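Side-chain contact in mutT/nudix family protein (Listeria innocua, PDB 3I9X), which is probably a hydrolase of the Nudix family, this piece holding its Nudix domain: residues A[87-90]-A[91-95]. Sequence-based numbering, arbitrary orientation.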
loop_
_atom_site.group_PDB
_atom_site.type_symbol
_atom_site.label_atom_id
_atom_site.label_comp_id
_atom_site.label_asym_id
_atom_site.label_seq_id
_atom_site.Cartn_x
_atom_site.Cartn_y
_atom_site.Cartn_z
ATOM N N GLU A 87 1.396 -8.831 -11.753
ATOM C CA GLU A 87 0.898 -9.285 -13.056
ATOM C C GLU A 87 1.819 -10.321 -13.658
ATOM O O GLU A 87 1.341 -11.327 -14.192
ATOM C CB GLU A 87 0.692 -8.123 -14.035
ATOM C CG GLU A 87 -0.758 -7.753 -14.213
ATOM C CD GLU A 87 -0.998 -6.266 -14.364
ATOM O OE1 GLU A 87 -2.067 -5.826 -13.881
ATOM O OE2 GLU A 87 -0.141 -5.543 -14.952
ATOM N N ARG A 88 3.123 -10.073 -13.547
ATOM C CA ARG A 88 4.142 -11.037 -13.966
ATOM C C ARG A 88 4.054 -12.320 -13.154
ATOM O O ARG A 88 4.035 -13.408 -13.748
ATOM C CB ARG A 88 5.598 -10.488 -13.873
ATOM C CG ARG A 88 6.646 -11.609 -14.136
ATOM C CD ARG A 88 8.110 -11.243 -13.964
ATOM N NE ARG A 88 8.449 -10.907 -12.578
ATOM C CZ ARG A 88 8.606 -9.670 -12.122
ATOM N NH1 ARG A 88 8.461 -8.645 -12.936
ATOM N NH2 ARG A 88 8.894 -9.464 -10.846
ATOM N N GLU A 89 4.050 -12.203 -11.816
ATOM C CA GLU A 89 4.061 -13.399 -10.951
ATOM C C GLU A 89 2.787 -14.231 -11.130
ATOM O O GLU A 89 2.835 -15.437 -11.022
ATOM C CB GLU A 89 4.326 -13.086 -9.460
ATOM C CG GLU A 89 5.802 -12.694 -9.133
ATOM C CD GLU A 89 6.766 -13.897 -8.960
ATOM O OE1 GLU A 89 6.444 -15.033 -9.406
ATOM O OE2 GLU A 89 7.856 -13.709 -8.358
ATOM N N LEU A 90 1.669 -13.601 -11.455
ATOM C CA LEU A 90 0.477 -14.351 -11.791
ATOM C C LEU A 90 0.757 -15.269 -12.999
ATOM O O LEU A 90 0.509 -16.475 -12.931
ATOM C CB LEU A 90 -0.689 -13.411 -12.077
ATOM C CG LEU A 90 -2.028 -14.043 -12.425
ATOM C CD1 LEU A 90 -2.388 -15.147 -11.405
ATOM C CD2 LEU A 90 -3.090 -12.990 -12.484
ATOM N N GLU A 91 1.303 -14.704 -14.081
ATOM C CA GLU A 91 1.613 -15.491 -15.287
ATOM C C GLU A 91 2.656 -16.592 -15.079
ATOM O O GLU A 91 2.463 -17.701 -15.573
ATOM C CB GLU A 91 2.026 -14.597 -16.478
ATOM C CG GLU A 91 2.525 -15.415 -17.706
ATOM C CD GLU A 91 2.220 -14.755 -19.041
ATOM O OE1 GLU A 91 2.313 -13.503 -19.117
ATOM O OE2 GLU A 91 1.897 -15.502 -20.016
ATOM N N GLU A 92 3.744 -16.307 -14.371
ATOM C CA GLU A 92 4.786 -17.320 -14.131
ATOM C C GLU A 92 4.249 -18.525 -13.374
ATOM O O GLU A 92 4.734 -19.641 -13.541
ATOM C CB GLU A 92 5.962 -16.755 -13.329
ATOM C CG GLU A 92 6.746 -15.651 -14.037
ATOM C CD GLU A 92 8.129 -15.420 -13.431
ATOM O OE1 GLU A 92 8.905 -14.639 -14.027
ATOM O OE2 GLU A 92 8.445 -16.023 -12.373
ATOM N N GLU A 93 3.250 -18.291 -12.536
ATOM C CA GLU A 93 2.745 -19.323 -11.659
ATOM C C GLU A 93 1.511 -19.998 -12.236
ATOM O O GLU A 93 1.191 -21.091 -11.811
ATOM C CB GLU A 93 2.417 -18.741 -10.270
ATOM C CG GLU A 93 2.859 -19.623 -9.111
ATOM C CD GLU A 93 4.289 -19.339 -8.625
ATOM O OE1 GLU A 93 4.636 -18.154 -8.402
ATOM O OE2 GLU A 93 5.064 -20.307 -8.425
ATOM N N THR A 94 0.815 -19.360 -13.180
ATOM C CA THR A 94 -0.454 -19.904 -13.697
ATOM C C THR A 94 -0.796 -19.676 -15.174
ATOM O O THR A 94 -1.842 -20.153 -15.615
ATOM C CB THR A 94 -1.661 -19.334 -12.900
ATOM O OG1 THR A 94 -2.097 -18.100 -13.487
ATOM C CG2 THR A 94 -1.294 -19.127 -11.452
ATOM N N SER A 95 0.040 -18.932 -15.909
ATOM C CA SER A 95 -0.226 -18.534 -17.313
ATOM C C SER A 95 -1.485 -17.692 -17.526
ATOM O O SER A 95 -1.886 -17.477 -18.659
ATOM C CB SER A 95 -0.268 -19.761 -18.253
ATOM O OG SER A 95 0.983 -20.432 -18.272
#
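Glu-92 runs back along the helix surface beside Arg-88, one turn earlier. Its CB sits 3.9 Å from Arg-88 O, the carbonyl oxygen that accepts the Glu-92 N-H. CG, anti to the carbonyl carbon of Glu-92 (chi1 -64°), comes to 3.5 Å from that same Arg-88 O and also brushes Arg-88 CG. From there the extended chain carries CD alongside Arg-88 CG, and OE1 reaches Arg-88 CD at 3.5 Å. OE1 lies at the guanidinium edge, near its plane, but is 4.0 Å from Arg-88 NE, too far for a salt bridge; the two flat groups are turned 60° apart. Arg-88 CG and CD thus pack against the glutamate, while the arginine's NH1 forms a salt bridge with Glu-80. Glu-92 OE2 stands 3.7 Å from Glu-89 OE1, two like-charged oxygens close together with no bond between them. This is the helix of the Nudix box, GX5EX7REUXEEXGU, in which Arg-88, Glu-89, Leu-90, Glu-92 and Glu-93 match REU and EE; in Nudix enzymes such glutamates commonly bind divalent metal ions, consistent with carboxylates set so close. Glu-89 and Glu-93 lie side by side with their carboxylates nearly parallel, 12° apart, while Glu-93 OE2 makes a salt bridge to Arg-135. On the inner side Leu-90, the hydrophobic position of the motif, is buried against Met-32 and Leu-34 of strand 27-40 and against Ile-99 and Leu-101. Thr-94 suits this last turn, since its hydroxyl can reach back: OG1 donates to Leu-90 O at 3.1 Å from above the carbonyl plane and also bonds Leu-96 N, while its methyl CG2 approaches Leu-90 CD1. Ser-95, where the signature has glycine, takes a positive phi, and its N bonds Glu-91 O at 2.7 Å.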